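Local coordinates for long form salivary protein D7L1 (Anopheles stephensi, PDB 3NHI), which binds and sequesters cysteinyl leukotrienes and thromboxane A2 analogues, so that mosquito saliva blunts the host response during a blood meal, at residues 149-155 with 262-268; 259-263 with 283-287. The contacts are given in a common frame with arbitrary orientation. Residue numbers count along the deposited sequence, not the author numbering.

Interaction 1: 149-155 with 262-268. With EAH ((5S,7E,9E,11Z,14Z)-5-hydroxyicosa-7,9,11,14-tetraenoic acid), chain B.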
loop_
_atom_site.group_PDB
_atom_site.type_symbol
_atom_site.label_atom_id
_atom_site.label_comp_id
_atom_site.label_asym_id
_atom_site.label_seq_id
_atom_site.Cartn_x
_atom_site.Cartn_y
_atom_site.Cartn_z
ATOM N N LYS A 149 2.449 -6.005 9.417
ATOM C CA LYS A 149 3.748 -5.374 9.148
ATOM C C LYS A 149 3.779 -3.966 9.751
ATOM O O LYS A 149 2.889 -3.153 9.510
ATOM C CB LYS A 149 4.038 -5.315 7.640
ATOM C CG LYS A 149 5.438 -4.756 7.328
ATOM C CD LYS A 149 5.522 -4.115 5.951
ATOM C CE LYS A 149 4.921 -2.726 5.925
ATOM N NZ LYS A 149 5.850 -1.706 6.516
ATOM N N GLN A 150 4.818 -3.694 10.535
ATOM C CA GLN A 150 4.906 -2.440 11.262
ATOM C C GLN A 150 5.542 -1.359 10.401
ATOM O O GLN A 150 6.217 -1.651 9.405
ATOM C CB GLN A 150 5.713 -2.646 12.543
ATOM C CG GLN A 150 5.286 -3.881 13.353
ATOM C CD GLN A 150 4.070 -3.647 14.243
ATOM O OE1 GLN A 150 4.088 -2.777 15.113
ATOM N NE2 GLN A 150 3.017 -4.449 14.048
ATOM N N LYS A 151 5.329 -0.104 10.782
ATOM C CA LYS A 151 6.079 0.985 10.170
ATOM C C LYS A 151 7.550 0.796 10.532
ATOM O O LYS A 151 7.874 0.461 11.674
ATOM C CB LYS A 151 5.601 2.341 10.684
ATOM C CG LYS A 151 4.158 2.650 10.334
ATOM C CD LYS A 151 3.609 3.838 11.117
ATOM C CE LYS A 151 4.036 5.157 10.499
ATOM N NZ LYS A 151 3.429 6.319 11.211
ATOM N N GLY A 152 8.427 1.006 9.558
ATOM C CA GLY A 152 9.871 0.859 9.753
ATOM C C GLY A 152 10.372 -0.539 9.445
ATOM O O GLY A 152 11.578 -0.783 9.447
ATOM N N GLU A 153 9.450 -1.460 9.172
ATOM C CA GLU A 153 9.782 -2.851 8.878
ATOM C C GLU A 153 9.489 -3.087 7.406
ATOM O O GLU A 153 8.378 -2.809 6.950
ATOM C CB GLU A 153 8.914 -3.784 9.735
ATOM C CG GLU A 153 9.098 -5.273 9.483
ATOM C CD GLU A 153 8.168 -6.130 10.338
ATOM O OE1 GLU A 153 7.071 -5.661 10.715
ATOM O OE2 GLU A 153 8.517 -7.295 10.612
ATOM N N SER A 154 10.457 -3.601 6.649
ATOM C CA SER A 154 10.187 -3.865 5.225
ATOM C C SER A 154 9.323 -5.102 5.078
ATOM O O SER A 154 9.315 -5.977 5.955
ATOM C CB SER A 154 11.485 -4.027 4.425
ATOM O OG SER A 154 12.186 -5.207 4.800
ATOM N N PHE A 155 8.599 -5.191 3.963
ATOM C CA PHE A 155 7.899 -6.435 3.702
ATOM C C PHE A 155 8.847 -7.613 3.602
ATOM O O PHE A 155 8.521 -8.704 4.067
ATOM C CB PHE A 155 6.945 -6.354 2.498
ATOM C CG PHE A 155 5.508 -6.185 2.908
ATOM C CD1 PHE A 155 4.858 -7.210 3.602
ATOM C CD2 PHE A 155 4.810 -4.998 2.642
ATOM C CE1 PHE A 155 3.539 -7.056 4.041
ATOM C CE2 PHE A 155 3.482 -4.843 3.074
ATOM C CZ PHE A 155 2.847 -5.873 3.767
ATOM N N GLU A 262 11.944 -2.537 -1.393
ATOM C CA GLU A 262 12.142 -2.949 -0.000
ATOM C C GLU A 262 12.223 -1.729 0.932
ATOM O O GLU A 262 11.508 -1.656 1.943
ATOM C CB GLU A 262 13.358 -3.853 0.210
ATOM C CG GLU A 262 13.399 -4.241 1.681
ATOM C CD GLU A 262 14.496 -5.192 2.096
ATOM O OE1 GLU A 262 15.395 -5.508 1.288
ATOM O OE2 GLU A 262 14.460 -5.604 3.275
ATOM N N LEU A 263 13.068 -0.767 0.567
ATOM C CA LEU A 263 13.179 0.460 1.342
ATOM C C LEU A 263 11.840 1.174 1.490
ATOM O O LEU A 263 11.438 1.538 2.597
ATOM C CB LEU A 263 14.210 1.397 0.703
ATOM C CG LEU A 263 14.324 2.800 1.298
ATOM C CD1 LEU A 263 14.619 2.779 2.812
ATOM C CD2 LEU A 263 15.389 3.546 0.537
ATOM N N ARG A 264 11.155 1.361 0.369
ATOM C CA ARG A 264 9.876 2.055 0.364
ATOM C C ARG A 264 8.820 1.307 1.176
ATOM O O ARG A 264 7.930 1.931 1.762
ATOM C CB ARG A 264 9.409 2.283 -1.075
ATOM C CG ARG A 264 10.283 3.299 -1.793
ATOM C CD ARG A 264 9.751 3.714 -3.138
ATOM N NE ARG A 264 9.855 2.660 -4.133
ATOM C CZ ARG A 264 8.834 1.950 -4.624
ATOM N NH1 ARG A 264 7.586 2.126 -4.216
ATOM N NH2 ARG A 264 9.077 1.032 -5.535
ATOM N N SER A 265 8.921 -0.021 1.226
ATOM C CA SER A 265 7.956 -0.822 1.974
ATOM C C SER A 265 8.199 -0.735 3.473
ATOM O O SER A 265 7.309 -1.079 4.248
ATOM C CB SER A 265 7.970 -2.285 1.510
ATOM O OG SER A 265 9.042 -3.029 2.080
ATOM N N ALA A 266 9.396 -0.299 3.873
ATOM C CA ALA A 266 9.697 -0.050 5.286
ATOM C C ALA A 266 9.240 1.340 5.705
ATOM O O ALA A 266 8.779 1.525 6.831
ATOM C CB ALA A 266 11.193 -0.242 5.569
ATOM N N ASP A 267 9.334 2.306 4.796
ATOM C CA ASP A 267 9.013 3.695 5.093
ATOM C C ASP A 267 7.978 4.177 4.079
ATOM O O ASP A 267 8.324 4.652 2.999
ATOM C CB ASP A 267 10.294 4.526 5.014
ATOM C CG ASP A 267 10.080 5.999 5.316
ATOM O OD1 ASP A 267 8.948 6.430 5.632
ATOM O OD2 ASP A 267 11.088 6.736 5.233
ATOM N N TYR A 268 6.700 4.079 4.449
ATOM C CA TYR A 268 5.620 4.451 3.534
ATOM C C TYR A 268 5.611 5.944 3.188
ATOM O O TYR A 268 4.985 6.341 2.205
ATOM C CB TYR A 268 4.268 4.005 4.102
ATOM C CG TYR A 268 3.912 2.541 3.864
ATOM C CD1 TYR A 268 4.873 1.602 3.471
ATOM C CD2 TYR A 268 2.598 2.095 4.045
ATOM C CE1 TYR A 268 4.537 0.274 3.261
ATOM C CE2 TYR A 268 2.251 0.758 3.856
ATOM C CZ TYR A 268 3.224 -0.147 3.451
ATOM O OH TYR A 268 2.927 -1.483 3.233
HETATM O O1 EAH B . 0.608 5.846 11.220
HETATM C C1 EAH B . 0.088 6.781 10.559
HETATM O O2 EAH B . 0.770 7.656 9.972
HETATM C C2 EAH B . -1.424 6.842 10.465
HETATM C C3 EAH B . -1.892 8.202 9.942
HETATM C C4 EAH B . -2.091 8.181 8.428
HETATM C C5 EAH B . -2.516 9.548 7.933
HETATM O O3 EAH B . -3.773 9.777 8.317
HETATM C C6 EAH B . -2.420 9.611 6.411
HETATM C C7 EAH B . -2.989 10.914 5.872
HETATM C C8 EAH B . -4.308 10.661 5.174
HETATM C C9 EAH B . -4.949 11.933 4.860
HETATM C C10 EAH B . -6.187 11.740 4.406
HETATM C C11 EAH B . -6.783 13.041 4.113
HETATM C C12 EAH B . -8.049 13.203 3.719
HETATM C C13 EAH B . -9.012 12.058 3.509
HETATM C C14 EAH B . -8.981 11.683 2.044
HETATM C C15 EAH B . -10.062 11.394 1.316
HETATM C C16 EAH B . -11.465 11.389 1.871
HETATM C C17 EAH B . -11.874 9.952 2.158
HETATM C C18 EAH B . -11.614 9.600 3.616
HETATM C C19 EAH B . -12.403 8.363 4.012
HETATM C C20 EAH B . -12.076 7.950 5.429
#

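Interaction 2: 259-263 with 283-287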
loop_
_atom_site.group_PDB
_atom_site.type_symbol
_atom_site.label_atom_id
_atom_site.label_comp_id
_atom_site.label_asym_id
_atom_site.label_seq_id
_atom_site.Cartn_x
_atom_site.Cartn_y
_atom_site.Cartn_z
ATOM N N ASP A 259 14.989 -3.883 -4.544
ATOM C CA ASP A 259 15.669 -3.338 -3.367
ATOM C C ASP A 259 15.107 -1.963 -3.013
ATOM O O ASP A 259 14.884 -1.665 -1.836
ATOM C CB ASP A 259 17.186 -3.207 -3.593
ATOM C CG ASP A 259 17.903 -4.544 -3.720
ATOM O OD1 ASP A 259 17.326 -5.599 -3.388
ATOM O OD2 ASP A 259 19.088 -4.520 -4.122
ATOM N N PHE A 260 14.849 -1.130 -4.021
ATOM C CA PHE A 260 14.266 0.193 -3.748
ATOM C C PHE A 260 12.874 0.030 -3.142
ATOM O O PHE A 260 12.525 0.733 -2.190
ATOM C CB PHE A 260 14.233 1.051 -5.016
ATOM C CG PHE A 260 13.801 2.480 -4.787
ATOM C CD1 PHE A 260 14.225 3.195 -3.666
ATOM C CD2 PHE A 260 13.016 3.119 -5.725
ATOM C CE1 PHE A 260 13.851 4.534 -3.478
ATOM C CE2 PHE A 260 12.636 4.454 -5.554
ATOM C CZ PHE A 260 13.061 5.164 -4.431
ATOM N N HIS A 261 12.091 -0.915 -3.671
ATOM C CA HIS A 261 10.785 -1.157 -3.071
ATOM C C HIS A 261 10.910 -1.741 -1.662
ATOM O O HIS A 261 10.084 -1.428 -0.797
ATOM C CB HIS A 261 9.869 -1.996 -3.963
ATOM C CG HIS A 261 8.407 -1.749 -3.723
ATOM N ND1 HIS A 261 7.446 -2.079 -4.653
ATOM C CD2 HIS A 261 7.741 -1.185 -2.683
ATOM C CE1 HIS A 261 6.251 -1.755 -4.188
ATOM N NE2 HIS A 261 6.401 -1.208 -2.995
ATOM N N GLU A 262 11.944 -2.537 -1.393
ATOM C CA GLU A 262 12.142 -2.949 -0.000
ATOM C C GLU A 262 12.223 -1.729 0.932
ATOM O O GLU A 262 11.508 -1.656 1.943
ATOM C CB GLU A 262 13.358 -3.853 0.210
ATOM C CG GLU A 262 13.399 -4.241 1.681
ATOM C CD GLU A 262 14.496 -5.192 2.096
ATOM O OE1 GLU A 262 15.395 -5.508 1.288
ATOM O OE2 GLU A 262 14.460 -5.604 3.275
ATOM N N LEU A 263 13.068 -0.767 0.567
ATOM C CA LEU A 263 13.179 0.460 1.342
ATOM C C LEU A 263 11.840 1.174 1.490
ATOM O O LEU A 263 11.438 1.538 2.597
ATOM C CB LEU A 263 14.210 1.397 0.703
ATOM C CG LEU A 263 14.324 2.800 1.298
ATOM C CD1 LEU A 263 14.619 2.779 2.812
ATOM C CD2 LEU A 263 15.389 3.546 0.537
ATOM N N VAL A 283 20.323 3.451 -1.483
ATOM C CA VAL A 283 19.216 2.626 -0.997
ATOM C C VAL A 283 19.678 1.726 0.154
ATOM O O VAL A 283 19.029 1.662 1.204
ATOM C CB VAL A 283 18.584 1.791 -2.144
ATOM C CG1 VAL A 283 17.598 0.759 -1.591
ATOM C CG2 VAL A 283 17.885 2.697 -3.126
ATOM N N LYS A 284 20.808 1.055 -0.035
ATOM C CA LYS A 284 21.356 0.186 0.999
ATOM C C LYS A 284 21.672 0.942 2.291
ATOM O O LYS A 284 21.334 0.481 3.379
ATOM C CB LYS A 284 22.569 -0.572 0.473
ATOM C CG LYS A 284 22.204 -1.595 -0.595
ATOM C CD LYS A 284 23.403 -2.418 -1.027
ATOM C CE LYS A 284 23.039 -3.409 -2.122
ATOM N NZ LYS A 284 22.800 -2.736 -3.427
ATOM N N GLU A 285 22.277 2.123 2.170
ATOM C CA GLU A 285 22.562 2.947 3.350
ATOM C C GLU A 285 21.292 3.348 4.094
ATOM O O GLU A 285 21.234 3.276 5.323
ATOM C CB GLU A 285 23.408 4.173 2.976
ATOM C CG GLU A 285 24.849 3.829 2.598
ATOM C CD GLU A 285 25.567 2.999 3.666
ATOM O OE1 GLU A 285 26.075 1.909 3.331
ATOM O OE2 GLU A 285 25.608 3.429 4.839
ATOM N N GLU A 286 20.260 3.743 3.354
ATOM C CA GLU A 286 18.977 4.090 3.963
ATOM C C GLU A 286 18.316 2.894 4.652
ATOM O O GLU A 286 17.701 3.046 5.712
ATOM C CB GLU A 286 18.048 4.686 2.909
ATOM C CG GLU A 286 18.449 6.082 2.455
ATOM C CD GLU A 286 17.747 7.159 3.250
ATOM O OE1 GLU A 286 17.124 8.036 2.612
ATOM O OE2 GLU A 286 17.790 7.118 4.503
ATOM N N MET A 287 18.461 1.703 4.069
ATOM C CA MET A 287 17.860 0.501 4.650
ATOM C C MET A 287 18.501 0.104 5.976
ATOM O O MET A 287 17.847 -0.493 6.816
ATOM C CB MET A 287 17.883 -0.670 3.671
ATOM C CG MET A 287 16.832 -0.536 2.573
ATOM S SD MET A 287 16.313 -2.115 1.864
ATOM C CE MET A 287 17.757 -2.542 0.896
HETATM O O HOH W 1 20.305 -2.675 -5.473
#

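Interaction 1: 149-155 with 262-268
The backbones come closest at A266 and S154, CA to CA 3.8 Å, where the loop ahead of helix 155-163 lies against the C-terminal part of helix 251-266. The A266 methyl packs against the S154 backbone, CB to N at 3.6 Å, and A266 O accepts a hydrogen bond from G152 N (2.8 Å). G152 is the third residue of a type II beta turn, Q150 to E153, its positive phi suiting glycine. S154 is the N-cap of helix 155-163: its OG caps A157 N and donates to E262 OE2 (2.8 Å). In this two-domain member of the PBP/GOBP odorant-binding family, the loop also carries the ligand-binding K151, whose NZ leads away from the helix and donates to O1 of the fatty acid EAH at 2.9 Å; W39 and G133 hydrogen-bond EAH too. S265 OG, itself bonded to E262 O (2.8 Å), accepts a hydrogen bond from F155 N (2.9 Å). The curled K149 side chain brings NZ to S265 O and E153 O (both 2.8 Å) and Q150 O (2.9 Å), three backbone carbonyls, one from across the contact. Y268 OH, hydrogen-bonded to E9, sits at the F155 ring edge, 3.4 Å from F155 CE2.

Interaction 2: 259-263 with 283-287
Two helices of the C-terminal, odorant-binding-like part of D7L1 pack here side by side: helix 251-266 and the last helix of the chain, 280-288, run in nearly the same direction. The axes of the two segments cross at 29° and come within 9.6 Å. V283 is the first bump. Its CG1 enters the hollow between D259 and L263, one helical turn apart, touching D259 O at 3.6 Å and L263 CB at 4.1 Å, while its CG2 meets the ring of F260 at CD1 (3.7 Å). L263 answers from the other helix. It points into the space framed by V283, E286 and M287, with CD2 3.7 Å from E286 CB and CB 3.8 Å from M287 CG. The carboxylate of E286 turns away from this apolar patch to a salt bridge with K275. M287 starts out sideways, but its bent thioether lies along the opposing helix, filling the groove between D259, E262 and L263; SD is 4.0 Å from D259 O and 3.7 Å from L263 N. SD also lies 3.6 Å from E262 OE1, which forms a salt bridge with R176, while E262 OE2 takes a hydrogen bond from S154 OG. No direct hydrogen bond joins the two segments, so fit of shape dominates. At the partly exposed margin D259 OD1 is hydrogen-bonded to Y178 and forms a salt bridge with R176, whereas D259 OD2 stands 4.2 Å from K284 NZ, too far for a salt bridge; a water bridges them, donating to D259 OD2 at 2.6 Å and weakly accepting from K284 NZ at 3.2 Å.

How the interactions relate
From the N terminus, the chain first passes through the ligand-binding helices to the loop 149-155, then through a series of helices before helix 251-266 returns to that loop. Interaction 1 closes this long loop of 106 residues. Interaction 2 follows at once and closes a short one of 19 residues, as helix 280-288 comes back against the same helix. The closures neither nest nor cross; they follow in series and overlap at E262 and L263. The centres of interactions 1 and 2 are about 10 Å apart. Helix 251-266 is thus the common member, tied near its C-terminal end to the K151 loop and, over 259-263, to the last helix.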